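Local coordinates for protein endopolygalacturonase (Chondrostereum purpureum, PDB 1K5C) that probably hydrolyses the alpha-1,4 links between galacturonosyl units of polygalacturonan, as a glycoside hydrolase of family 28, at residues K88-G93 and P118-S123; A82-G87 and H95-F100; I49-T54 and G58-I63; Q172-A177 and R226-R231. All blocks are in the same frame, centred on the assembly; numbering follows the deposited sequence.

Contact 1. Residues K88-G93 and P118-S123; sequences KGTNNG and PAQAIS. With NAG (2-acetamido-2-deoxy-beta-D-glucopyranose), chain B.
T90 and Q120 approach each other from opposite directions, and one hydrogen bond joins them. The amide nitrogen of Q120 gives a hydrogen to the threonine hydroxyl, NE2 to OG1 3.2 Å. The bond is moderately straight at 157°, and OG1 stands slightly tilted from the amide plane. The Q120 chain bends at its second torsion (chi2 87°), which turns the amide across toward the threonine.

Van der Waals contact supplies the rest. The methyl CG2 of T90 lies 3.7 Å from CB of A119 and also comes within 3.4 Å of Q120 OE1. The two branches of the threonine are thus divided along the amide, hydroxyl nearest the nitrogen and methyl nearest the oxygen, while H98 packs against both residues. In the right-handed parallel beta-helix of this family, 118-121 is a turn leading into strand 122-127, whereas 88-93 belongs to a long excursion between strands 76-78 and 101-104 that packs against this turn beside the galacturonate-binding residues. N91 is a beta-D-galacturonate-binding residue, and the backbone N of T90 is hydrogen-bonded to OD1 of N151, another.

A covalent link lies two residues on from T90. ND2 of N92 carries an N-acetylglucosamine through its C1 (1.5 Å), and OD1 of N92 accepts the backbone N of G93 at 2.8 Å on a lone pair in the carbonyl plane.

Contact 2. Residues A82-G87 and H95-F100; sequences ALYWDG and HKPHPF
The ammonium group of K96 is gripped by three oxygens: OD1 of D86 and the backbone oxygens of T94 and G89. The first is a salt bridge, NZ to OD1 2.8 Å, in which the nitrogen meets the carboxylate oxygen from above its plane, 46° out of it. The same oxygen also takes the backbone N of K88, while OD2 of D86 takes that of T94, so the carboxylate is tied to the loop on both arms. K96 reaches it by a doubly bent chain (chi2 -63°, chi4 -55°) whose methylenes fold along Y84: CD lies 3.9 Å from CB of Y84, and CE is 3.4 Å from the Y84 carbonyl O.

Both segments belong to a single long loop that the parallel beta-helix inserts between strands 76-78 and 101-104, and the lysine ties together the turns of that loop from within. The three oxygens satisfy its buried ammonium group where most of the backbone has no regular structure.

Apolar packing is made by the ring of Y84. The ring of P97 comes obliquely onto it, with CD 3.4 Å from CE1 of Y84, and the carbonyl O of H95 lies at the tyrosine's edge, 3.5 Å from CD1. The phenol OH is hydrogen-bonded to the backbone N of T54, which fixes the far end of the ring. H95 in turn directs NE2 to OD1 of D57, and W85, whose CB points away from 95-100, bonds through NE1 to the carbonyl O of S117.

Contact 3. Residues I49-T54 and G58-I63; sequences ITFAKT and GPLFTI
F51 overlaps L60 as the two side chains slide past each other in opposite directions. CD2 of the phenyl ring lies 3.7 Å from CB of L60, and the L60 carbonyl O approaches the ring at its edge, 3.6 Å from CE2. Beyond it the ring reaches F61, where CZ of F51 is 4.1 Å from CB of F61. Meanwhile F100 adds an edge-to-face contact with the same phenyl group.

T54 meets L60 tip to tip, methyl to methyl, with CG2 3.9 Å from CD1. Having its OG1 anti to the backbone N (chi1 -170°) points the hydroxyl at the N of G30, leaving CG2 to face the leucine; P97 packs on both. Replacing F51 by an alanine would probably open a gap beside L60 and F61 and take away the edge-to-face partner that F51 gives F100.

No hydrogen bond crosses between the segments, which are joined by a short turn. Strands 49-51 and 61-65 belong to different faces of the coil, so F51, L60 and F61 fill one coil from different faces, while F61 stacks on L35 and L101 of the adjacent coils, as in the right-handed parallel beta-helix.

Contact 4. Residues Q172-A177 and R226-R231; sequences QDDCIA and RIKAQR
K228 and D174 reach toward each other from opposite directions and meet in one short salt bridge, NZ to OD2 2.7 Å, made on the syn lone pair of the carboxylate oxygen. The lysine extends almost fully beyond CG, but its first torsion is unusual: chi1 is 29°, about half-way from staggered to eclipsed with the backbone N. That twist sends the straight chain across to the aspartate. On the other side, CG of D174 sits beside its own backbone N (chi1 -69°), which turns the carboxylate toward the lysine. OD1 makes a weak hydrogen bond to OG of S198 on strand 197-202, the strand lying between the two that carry this contact.

D173 takes the backbone N of D174 on the anti lone pair of its OD1, at 2.7 Å. The amide is thereby tied to the carboxylate of its neighbour, which is itself 5.1 Å from NZ of K228, measured from OD1. R226 has two conformers, so how its guanidinium lies against K228 is doubtful. An alanine in place of D174 would probably leave the ammonium group of K228 without its carboxylate mate and free to swing.

D173, R226 and K228 all bind beta-D-galacturonate, as do H195, against which D174 packs, and Y262 beside K228. The bridge therefore lies in the substrate cleft of the beta-helix, and its chemistry is consistent with K228 being held in position by D174, and with K228 and R226 together offering positive charge to an acidic sugar.

Overall arrangement
Contact 3 is apolar core, packed inside the coil without any hydrogen bond between its segments, whereas contact 4 is a buried ionic pair on the cleft-lining face. Contacts 1 and 2 interlock, their segments alternating along the chain; contact 2 braces the long loop from within by charge, while contact 1 rests that loop on the next turn, one flank facing solvent and carrying sugar. Segment 95-100 is shared ground, hydrogen-bonded through F100 to both L60 of contact 3 and Q120 of contact 1. Contacts 1, 3 and 4 reach the same parallel sheet, yet contacts 3 and 4 stand about 25 Å apart between centres: among these four, the wholly apolar one lies away from the binding residues and the ionic one among them.

Contact 1. Residues K88-G93 and P118-S123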
loop_
_atom_site.group_PDB
_atom_site.type_symbol
_atom_site.label_atom_id
_atom_site.label_comp_id
_atom_site.label_asym_id
_atom_site.label_seq_id
_atom_site.Cartn_x
_atom_site.Cartn_y
_atom_site.Cartn_z
ATOM N N LYS A 88 11.031 -11.862 10.294
ATOM C CA LYS A 88 9.708 -12.317 10.716
ATOM C C LYS A 88 8.668 -11.192 10.717
ATOM O O LYS A 88 7.473 -11.482 10.849
ATOM C CB LYS A 88 9.789 -12.967 12.102
ATOM C CG LYS A 88 10.681 -14.226 12.076
ATOM C CD LYS A 88 10.801 -14.818 13.482
ATOM C CE LYS A 88 11.633 -16.105 13.401
ATOM N NZ LYS A 88 12.039 -16.604 14.778
ATOM N N GLY A 89 9.104 -9.945 10.599
ATOM C CA GLY A 89 8.069 -8.864 10.493
ATOM C C GLY A 89 7.126 -8.898 11.664
ATOM O O GLY A 89 7.507 -9.073 12.839
ATOM N N THR A 90 5.851 -8.652 11.343
ATOM C CA THR A 90 4.811 -8.585 12.362
ATOM C C THR A 90 4.190 -9.949 12.574
ATOM O O THR A 90 3.218 -10.088 13.318
ATOM C CB THR A 90 3.766 -7.517 11.965
ATOM O OG1 THR A 90 3.333 -7.671 10.597
ATOM C CG2 THR A 90 4.385 -6.146 12.011
ATOM N N ASN A 91 4.778 -11.009 11.973
ATOM C CA ASN A 91 4.251 -12.350 12.193
ATOM C C ASN A 91 4.757 -12.891 13.523
ATOM O O ASN A 91 4.056 -13.697 14.194
ATOM C CB ASN A 91 4.754 -13.307 11.122
ATOM C CG ASN A 91 4.268 -12.968 9.728
ATOM O OD1 ASN A 91 3.139 -12.461 9.614
ATOM N ND2 ASN A 91 5.078 -13.322 8.755
ATOM N N ASN A 92 5.990 -12.590 13.914
ATOM C CA ASN A 92 6.652 -13.223 15.042
ATOM C C ASN A 92 7.949 -12.476 15.296
ATOM O O ASN A 92 8.217 -11.443 14.690
ATOM C CB ASN A 92 6.869 -14.732 14.716
ATOM C CG ASN A 92 6.746 -15.612 15.923
ATOM O OD1 ASN A 92 7.352 -15.277 16.969
ATOM N ND2 ASN A 92 5.985 -16.705 15.807
ATOM N N GLY A 93 8.771 -12.982 16.168
ATOM C CA GLY A 93 10.107 -12.419 16.379
ATOM C C GLY A 93 10.065 -11.147 17.194
ATOM O O GLY A 93 9.246 -10.964 18.121
ATOM N N PRO A 118 10.242 0.084 10.464
ATOM C CA PRO A 118 10.393 -1.224 11.134
ATOM C C PRO A 118 9.590 -2.310 10.445
ATOM O O PRO A 118 10.095 -3.450 10.344
ATOM C CB PRO A 118 9.938 -0.952 12.577
ATOM C CG PRO A 118 10.319 0.531 12.782
ATOM C CD PRO A 118 9.939 1.172 11.424
ATOM N N ALA A 119 8.380 -2.000 10.029
ATOM C CA ALA A 119 7.513 -2.951 9.280
ATOM C C ALA A 119 6.638 -2.067 8.384
ATOM O O ALA A 119 7.170 -1.327 7.547
ATOM C CB ALA A 119 6.799 -3.912 10.215
ATOM N N GLN A 120 5.317 -2.113 8.540
ATOM C CA GLN A 120 4.466 -1.407 7.591
ATOM C C GLN A 120 4.746 0.100 7.687
ATOM O O GLN A 120 4.851 0.676 8.776
ATOM C CB GLN A 120 2.966 -1.658 7.896
ATOM C CG GLN A 120 2.537 -3.118 7.664
ATOM C CD GLN A 120 2.763 -4.033 8.872
ATOM O OE1 GLN A 120 3.513 -3.731 9.796
ATOM N NE2 GLN A 120 2.174 -5.239 8.839
ATOM N N ALA A 121 4.878 0.748 6.501
ATOM C CA ALA A 121 5.388 2.125 6.476
ATOM C C ALA A 121 4.314 3.170 6.711
ATOM O O ALA A 121 4.359 3.868 7.733
ATOM C CB ALA A 121 6.147 2.352 5.165
ATOM N N ILE A 122 3.384 3.333 5.772
ATOM C CA ILE A 122 2.395 4.438 5.861
ATOM C C ILE A 122 0.973 3.857 5.866
ATOM O O ILE A 122 0.550 3.201 4.926
ATOM C CB ILE A 122 2.557 5.424 4.691
ATOM C CG1 ILE A 122 3.977 5.960 4.632
ATOM C CG2 ILE A 122 1.515 6.536 4.790
ATOM C CD1 ILE A 122 4.264 6.862 3.430
ATOM N N SER A 123 0.270 4.118 6.976
ATOM C CA SER A 123 -1.141 3.766 7.100
ATOM C C SER A 123 -1.995 4.990 6.795
ATOM O O SER A 123 -1.745 6.075 7.341
ATOM C CB SER A 123 -1.385 3.270 8.538
ATOM O OG SER A 123 -2.766 3.081 8.753
HETATM C C1 NAG B . 6.039 -17.689 16.914
HETATM C C2 NAG B . 4.801 -18.604 16.598
HETATM C C3 NAG B . 4.697 -19.615 17.749
HETATM C C4 NAG B . 5.956 -20.501 17.627
HETATM C C5 NAG B . 7.239 -19.609 17.800
HETATM C C6 NAG B . 8.494 -20.358 17.484
HETATM C C7 NAG B . 3.174 -17.127 15.338
HETATM C C8 NAG B . 1.995 -16.293 15.591
HETATM N N2 NAG B . 3.656 -17.739 16.445
HETATM O O3 NAG B . 3.520 -20.420 17.793
HETATM O O4 NAG B . 5.889 -21.410 18.727
HETATM O O5 NAG B . 7.184 -18.519 16.834
HETATM O O6 NAG B . 9.677 -19.647 17.789
HETATM O O7 NAG B . 3.583 -17.225 14.259
#

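Contact 2. Residues A82-G87 and H95-F100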
loop_
_atom_site.group_PDB
_atom_site.type_symbol
_atom_site.label_atom_id
_atom_site.label_comp_id
_atom_site.label_asym_id
_atom_site.label_seq_id
_atom_site.Cartn_x
_atom_site.Cartn_y
_atom_site.Cartn_z
ATOM N N ALA A 82 16.482 -1.367 10.419
ATOM C CA ALA A 82 17.449 -2.456 10.547
ATOM C C ALA A 82 17.742 -2.813 12.006
ATOM O O ALA A 82 18.240 -3.933 12.264
ATOM C CB ALA A 82 18.759 -2.120 9.834
ATOM N N LEU A 83 17.391 -1.942 12.952
ATOM C CA LEU A 83 17.538 -2.305 14.361
ATOM C C LEU A 83 16.482 -3.282 14.846
ATOM O O LEU A 83 16.588 -3.827 15.970
ATOM C CB LEU A 83 17.500 -1.038 15.231
ATOM C CG LEU A 83 18.552 0.004 14.917
ATOM C CD1 LEU A 83 18.358 1.231 15.887
ATOM C CD2 LEU A 83 19.970 -0.540 14.999
ATOM N N TYR A 84 15.455 -3.492 14.027
ATOM C CA TYR A 84 14.354 -4.404 14.387
ATOM C C TYR A 84 14.307 -5.633 13.484
ATOM O O TYR A 84 13.896 -6.694 13.912
ATOM C CB TYR A 84 13.050 -3.686 14.252
ATOM C CG TYR A 84 12.874 -2.356 14.996
ATOM C CD1 TYR A 84 12.256 -2.307 16.233
ATOM C CD2 TYR A 84 13.328 -1.187 14.403
ATOM C CE1 TYR A 84 12.122 -1.074 16.901
ATOM C CE2 TYR A 84 13.151 0.060 15.036
ATOM C CZ TYR A 84 12.524 0.089 16.282
ATOM O OH TYR A 84 12.285 1.293 16.911
ATOM N N TRP A 85 14.613 -5.456 12.171
ATOM C CA TRP A 85 14.323 -6.523 11.195
ATOM C C TRP A 85 14.982 -7.824 11.579
ATOM O O TRP A 85 16.177 -7.880 11.896
ATOM C CB TRP A 85 14.849 -6.083 9.819
ATOM C CG TRP A 85 14.179 -4.878 9.246
ATOM C CD1 TRP A 85 12.895 -4.437 9.481
ATOM C CD2 TRP A 85 14.770 -3.956 8.313
ATOM N NE1 TRP A 85 12.659 -3.293 8.742
ATOM C CE2 TRP A 85 13.794 -2.966 8.045
ATOM C CE3 TRP A 85 16.036 -3.847 7.731
ATOM C CZ2 TRP A 85 14.032 -1.888 7.176
ATOM C CZ3 TRP A 85 16.284 -2.760 6.882
ATOM C CH2 TRP A 85 15.291 -1.798 6.622
ATOM N N ASP A 86 14.203 -8.902 11.442
ATOM C CA ASP A 86 14.689 -10.231 11.835
ATOM C C ASP A 86 14.133 -11.316 10.897
ATOM O O ASP A 86 14.185 -12.508 11.270
ATOM C CB ASP A 86 14.337 -10.532 13.264
ATOM C CG ASP A 86 12.858 -10.693 13.515
ATOM O OD1 ASP A 86 12.078 -10.338 12.624
ATOM O OD2 ASP A 86 12.450 -11.167 14.629
ATOM N N GLY A 87 13.589 -10.948 9.758
ATOM C CA GLY A 87 13.010 -11.888 8.821
ATOM C C GLY A 87 11.572 -12.248 9.119
ATOM O O GLY A 87 10.938 -12.930 8.300
ATOM N N HIS A 95 9.593 -7.328 18.434
ATOM C CA HIS A 95 8.519 -6.338 18.253
ATOM C C HIS A 95 8.876 -5.371 17.151
ATOM O O HIS A 95 10.008 -4.865 17.118
ATOM C CB HIS A 95 8.371 -5.596 19.592
ATOM C CG HIS A 95 7.399 -4.480 19.485
ATOM N ND1 HIS A 95 7.754 -3.149 19.399
ATOM C CD2 HIS A 95 6.057 -4.501 19.517
ATOM C CE1 HIS A 95 6.664 -2.386 19.380
ATOM N NE2 HIS A 95 5.573 -3.203 19.454
ATOM N N LYS A 96 7.939 -5.085 16.254
ATOM C CA LYS A 96 8.112 -4.079 15.215
ATOM C C LYS A 96 7.096 -2.954 15.446
ATOM O O LYS A 96 5.893 -3.204 15.262
ATOM C CB LYS A 96 7.890 -4.652 13.798
ATOM C CG LYS A 96 8.474 -6.045 13.530
ATOM C CD LYS A 96 9.995 -6.062 13.654
ATOM C CE LYS A 96 10.641 -7.373 13.116
ATOM N NZ LYS A 96 10.116 -8.632 13.730
ATOM N N PRO A 97 7.463 -1.714 15.756
ATOM C CA PRO A 97 6.472 -0.648 15.802
ATOM C C PRO A 97 5.831 -0.476 14.412
ATOM O O PRO A 97 6.548 -0.260 13.424
ATOM C CB PRO A 97 7.302 0.578 16.204
ATOM C CG PRO A 97 8.535 0.025 16.929
ATOM C CD PRO A 97 8.804 -1.276 16.159
ATOM N N HIS A 98 4.506 -0.578 14.363
ATOM C CA HIS A 98 3.842 -0.488 13.057
ATOM C C HIS A 98 2.414 -0.002 13.258
ATOM O O HIS A 98 1.834 -0.262 14.341
ATOM C CB HIS A 98 3.853 -1.822 12.296
ATOM C CG HIS A 98 2.999 -2.888 12.932
ATOM N ND1 HIS A 98 1.741 -3.264 12.522
ATOM C CD2 HIS A 98 3.299 -3.639 14.047
ATOM C CE1 HIS A 98 1.309 -4.240 13.330
ATOM N NE2 HIS A 98 2.205 -4.450 14.227
ATOM N N PRO A 99 1.834 0.674 12.278
ATOM C CA PRO A 99 2.554 1.282 11.134
ATOM C C PRO A 99 3.552 2.298 11.669
ATOM O O PRO A 99 3.500 2.711 12.843
ATOM C CB PRO A 99 1.406 1.940 10.333
ATOM C CG PRO A 99 0.438 2.358 11.407
ATOM C CD PRO A 99 0.475 1.216 12.410
ATOM N N PHE A 100 4.447 2.764 10.782
ATOM C CA PHE A 100 5.396 3.805 11.189
ATOM C C PHE A 100 4.681 5.151 11.248
ATOM O O PHE A 100 4.675 5.821 12.291
ATOM C CB PHE A 100 6.596 3.721 10.244
ATOM C CG PHE A 100 7.710 4.717 10.505
ATOM C CD1 PHE A 100 7.895 5.338 11.741
ATOM C CD2 PHE A 100 8.595 5.008 9.476
ATOM C CE1 PHE A 100 8.946 6.241 11.903
ATOM C CE2 PHE A 100 9.631 5.897 9.624
ATOM C CZ PHE A 100 9.813 6.539 10.857
#

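Contact 3. Residues I49-T54 and G58-I63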
loop_
_atom_site.group_PDB
_atom_site.type_symbol
_atom_site.label_atom_id
_atom_site.label_comp_id
_atom_site.label_asym_id
_atom_site.label_seq_id
_atom_site.Cartn_x
_atom_site.Cartn_y
_atom_site.Cartn_z
ATOM N N ILE A 49 13.547 13.695 10.422
ATOM C CA ILE A 49 13.127 13.242 11.768
ATOM C C ILE A 49 13.515 11.790 11.914
ATOM O O ILE A 49 13.091 10.938 11.137
ATOM C CB ILE A 49 11.629 13.496 11.983
ATOM C CG1 ILE A 49 11.349 15.031 11.872
ATOM C CG2 ILE A 49 11.209 12.984 13.360
ATOM C CD1 ILE A 49 9.921 15.397 11.883
ATOM N N THR A 50 14.367 11.532 12.893
ATOM C CA THR A 50 14.900 10.180 13.160
ATOM C C THR A 50 14.250 9.618 14.400
ATOM O O THR A 50 14.128 10.328 15.416
ATOM C CB THR A 50 16.434 10.252 13.301
ATOM O OG1 THR A 50 16.997 10.740 12.069
ATOM C CG2 THR A 50 17.055 8.876 13.585
ATOM N N PHE A 51 13.845 8.347 14.363
ATOM C CA PHE A 51 13.133 7.734 15.495
ATOM C C PHE A 51 14.078 6.740 16.163
ATOM O O PHE A 51 14.456 5.693 15.595
ATOM C CB PHE A 51 11.884 7.023 14.984
ATOM C CG PHE A 51 10.844 8.008 14.502
ATOM C CD1 PHE A 51 10.993 8.718 13.289
ATOM C CD2 PHE A 51 9.678 8.235 15.262
ATOM C CE1 PHE A 51 10.051 9.627 12.877
ATOM C CE2 PHE A 51 8.712 9.138 14.810
ATOM C CZ PHE A 51 8.907 9.837 13.614
ATOM N N ALA A 52 14.513 7.080 17.390
ATOM C CA ALA A 52 15.380 6.171 18.145
ATOM C C ALA A 52 14.680 4.847 18.351
ATOM O O ALA A 52 13.435 4.763 18.435
ATOM C CB ALA A 52 15.737 6.829 19.498
ATOM N N LYS A 53 15.464 3.771 18.514
ATOM C CA LYS A 53 14.865 2.445 18.730
ATOM C C LYS A 53 13.930 2.507 19.951
ATOM O O LYS A 53 14.297 3.007 21.028
ATOM C CB LYS A 53 15.928 1.368 18.926
ATOM C CG LYS A 53 15.313 -0.032 18.856
ATOM C CD LYS A 53 16.324 -1.137 18.881
ATOM C CE LYS A 53 15.643 -2.513 18.836
ATOM N NZ LYS A 53 16.643 -3.613 18.817
ATOM N N THR A 54 12.722 1.969 19.776
ATOM C CA THR A 54 11.655 2.135 20.749
ATOM C C THR A 54 10.945 0.814 20.989
ATOM O O THR A 54 10.935 -0.079 20.129
ATOM C CB THR A 54 10.677 3.215 20.245
ATOM O OG1 THR A 54 9.774 3.537 21.320
ATOM C CG2 THR A 54 9.901 2.796 19.004
ATOM N N GLY A 58 3.370 1.175 17.208
ATOM C CA GLY A 58 3.070 2.260 16.288
ATOM C C GLY A 58 1.596 2.629 16.373
ATOM O O GLY A 58 0.776 1.954 17.016
ATOM N N PRO A 59 1.211 3.724 15.691
ATOM C CA PRO A 59 2.093 4.546 14.876
ATOM C C PRO A 59 3.015 5.415 15.720
ATOM O O PRO A 59 2.684 5.883 16.806
ATOM C CB PRO A 59 1.103 5.487 14.130
ATOM C CG PRO A 59 -0.124 5.484 14.975
ATOM C CD PRO A 59 -0.201 4.150 15.655
ATOM N N LEU A 60 4.253 5.639 15.171
ATOM C CA LEU A 60 5.200 6.507 15.863
ATOM C C LEU A 60 5.024 7.978 15.449
ATOM O O LEU A 60 5.455 8.866 16.210
ATOM C CB LEU A 60 6.642 6.064 15.591
ATOM C CG LEU A 60 6.977 4.631 16.015
ATOM C CD1 LEU A 60 8.465 4.357 15.747
ATOM C CD2 LEU A 60 6.610 4.378 17.493
ATOM N N PHE A 61 4.365 8.208 14.310
ATOM C CA PHE A 61 4.035 9.547 13.823
ATOM C C PHE A 61 2.589 9.509 13.384
ATOM O O PHE A 61 2.251 8.631 12.584
ATOM C CB PHE A 61 4.935 9.915 12.630
ATOM C CG PHE A 61 4.544 11.236 11.958
ATOM C CD1 PHE A 61 4.931 12.424 12.501
ATOM C CD2 PHE A 61 3.765 11.242 10.793
ATOM C CE1 PHE A 61 4.581 13.628 11.876
ATOM C CE2 PHE A 61 3.463 12.436 10.174
ATOM C CZ PHE A 61 3.862 13.641 10.730
ATOM N N THR A 62 1.777 10.434 13.868
ATOM C CA THR A 62 0.386 10.564 13.432
ATOM C C THR A 62 0.121 12.028 13.071
ATOM O O THR A 62 0.402 12.904 13.899
ATOM C CB THR A 62 -0.593 10.156 14.531
ATOM O OG1 THR A 62 -0.341 8.797 14.932
ATOM C CG2 THR A 62 -2.043 10.195 14.042
ATOM N N ILE A 63 -0.465 12.248 11.907
ATOM C CA ILE A 63 -0.944 13.586 11.553
ATOM C C ILE A 63 -2.394 13.426 11.132
ATOM O O ILE A 63 -2.770 12.513 10.386
ATOM C CB ILE A 63 -0.047 14.245 10.484
ATOM C CG1 ILE A 63 -0.524 15.700 10.219
ATOM C CG2 ILE A 63 0.073 13.438 9.197
ATOM C CD1 ILE A 63 0.499 16.527 9.500
#

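Contact 4. Residues Q172-A177 and R226-R231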
loop_
_atom_site.group_PDB
_atom_site.type_symbol
_atom_site.label_atom_id
_atom_site.label_comp_id
_atom_site.label_asym_id
_atom_site.label_seq_id
_atom_site.Cartn_x
_atom_site.Cartn_y
_atom_site.Cartn_z
ATOM N N GLN A 172 9.667 -5.075 0.804
ATOM C CA GLN A 172 9.647 -6.534 0.873
ATOM C C GLN A 172 8.219 -7.068 1.002
ATOM O O GLN A 172 8.036 -8.253 1.307
ATOM C CB GLN A 172 10.508 -7.108 2.015
ATOM C CG GLN A 172 11.964 -6.726 1.919
ATOM C CD GLN A 172 12.267 -5.294 2.284
ATOM O OE1 GLN A 172 13.119 -4.629 1.555
ATOM N NE2 GLN A 172 11.734 -4.777 3.331
ATOM N N ASP A 173 7.212 -6.234 0.803
ATOM C CA ASP A 173 5.815 -6.691 0.884
ATOM C C ASP A 173 4.995 -5.831 -0.071
ATOM O O ASP A 173 5.545 -5.230 -1.002
ATOM C CB ASP A 173 5.316 -6.703 2.364
ATOM C CG ASP A 173 4.235 -7.746 2.606
ATOM O OD1 ASP A 173 3.141 -7.621 2.022
ATOM O OD2 ASP A 173 4.486 -8.684 3.378
ATOM N N ASP A 174 3.686 -5.795 0.123
ATOM C CA ASP A 174 2.836 -5.070 -0.833
ATOM C C ASP A 174 3.348 -3.646 -1.013
ATOM O O ASP A 174 3.626 -2.934 -0.057
ATOM C CB ASP A 174 1.390 -5.070 -0.326
ATOM C CG ASP A 174 0.759 -6.450 -0.377
ATOM O OD1 ASP A 174 1.102 -7.185 -1.313
ATOM O OD2 ASP A 174 -0.122 -6.717 0.456
ATOM N N CYS A 175 3.384 -3.204 -2.269
ATOM C CA CYS A 175 3.673 -1.797 -2.564
ATOM C C CYS A 175 2.570 -0.894 -1.968
ATOM O O CYS A 175 2.818 0.087 -1.280
ATOM C CB CYS A 175 3.820 -1.689 -4.086
ATOM S SG CYS A 175 4.281 -0.054 -4.640
ATOM N N ILE A 176 1.350 -1.323 -2.263
ATOM C CA ILE A 176 0.119 -0.812 -1.645
ATOM C C ILE A 176 -0.736 -2.033 -1.325
ATOM O O ILE A 176 -0.744 -2.994 -2.107
ATOM C CB ILE A 176 -0.661 0.191 -2.551
ATOM C CG1 ILE A 176 -1.937 0.678 -1.863
ATOM C CG2 ILE A 176 -0.914 -0.370 -3.960
ATOM C CD1 ILE A 176 -2.575 1.888 -2.551
ATOM N N ALA A 177 -1.442 -1.941 -0.191
ATOM C CA ALA A 177 -2.518 -2.889 0.115
ATOM C C ALA A 177 -3.762 -2.038 0.414
ATOM O O ALA A 177 -3.782 -1.260 1.368
ATOM C CB ALA A 177 -2.194 -3.784 1.291
ATOM N N ARG A 226 -2.450 -8.353 -7.224
ATOM C CA ARG A 226 -3.178 -9.325 -6.457
ATOM C C ARG A 226 -4.476 -8.770 -5.918
ATOM O O ARG A 226 -4.539 -7.612 -5.503
ATOM C CB ARG A 226 -2.445 -9.780 -5.184
ATOM C CG ARG A 226 -1.421 -10.867 -5.495
ATOM C CD ARG A 226 -0.861 -11.105 -4.050
ATOM N NE ARG A 226 -1.316 -12.204 -3.200
ATOM C CZ ARG A 226 -0.652 -12.674 -2.140
ATOM N NH1 ARG A 226 0.469 -12.093 -1.784
ATOM N NH2 ARG A 226 -1.113 -13.684 -1.418
ATOM N N ILE A 227 -5.485 -9.635 -5.882
ATOM C CA ILE A 227 -6.691 -9.364 -5.073
ATOM C C ILE A 227 -6.808 -10.596 -4.166
ATOM O O ILE A 227 -6.926 -11.711 -4.684
ATOM C CB ILE A 227 -7.962 -9.137 -5.915
ATOM C CG1 ILE A 227 -7.719 -8.056 -6.968
ATOM C CG2 ILE A 227 -9.162 -8.811 -5.004
ATOM C CD1 ILE A 227 -8.950 -7.804 -7.857
ATOM N N LYS A 228 -6.711 -10.373 -2.879
ATOM C CA LYS A 228 -6.687 -11.454 -1.876
ATOM C C LYS A 228 -7.815 -11.235 -0.883
ATOM O O LYS A 228 -7.931 -10.182 -0.285
ATOM C CB LYS A 228 -5.326 -11.615 -1.157
ATOM C CG LYS A 228 -4.488 -10.380 -1.026
ATOM C CD LYS A 228 -3.208 -10.584 -0.263
ATOM C CE LYS A 228 -2.443 -9.242 -0.403
ATOM N NZ LYS A 228 -1.576 -9.032 0.713
ATOM N N ALA A 229 -8.610 -12.284 -0.655
ATOM C CA ALA A 229 -9.591 -12.285 0.425
ATOM C C ALA A 229 -9.354 -13.511 1.293
ATOM O O ALA A 229 -9.124 -14.624 0.791
ATOM C CB ALA A 229 -11.023 -12.316 -0.066
ATOM N N GLN A 230 -9.421 -13.283 2.595
ATOM C CA GLN A 230 -9.330 -14.413 3.528
ATOM C C GLN A 230 -10.416 -15.439 3.192
ATOM O O GLN A 230 -11.578 -15.073 3.050
ATOM C CB GLN A 230 -9.564 -13.890 4.976
ATOM C CG GLN A 230 -8.428 -12.975 5.388
ATOM C CD GLN A 230 -8.677 -12.232 6.669
ATOM O OE1 GLN A 230 -9.244 -12.778 7.578
ATOM N N ARG A 231 -10.000 -16.696 3.181
ATOM C CA ARG A 231 -10.957 -17.786 2.929
ATOM C C ARG A 231 -12.174 -17.649 3.867
ATOM O O ARG A 231 -13.291 -17.951 3.481
ATOM C CB ARG A 231 -10.248 -19.133 3.154
ATOM C CG ARG A 231 -11.184 -20.312 2.925
ATOM C CD ARG A 231 -10.481 -21.639 3.162
ATOM N NE ARG A 231 -9.500 -21.976 2.146
ATOM C CZ ARG A 231 -8.183 -22.082 2.342
ATOM N NH1 ARG A 231 -7.589 -21.772 3.476
ATOM N NH2 ARG A 231 -7.420 -22.534 1.340
#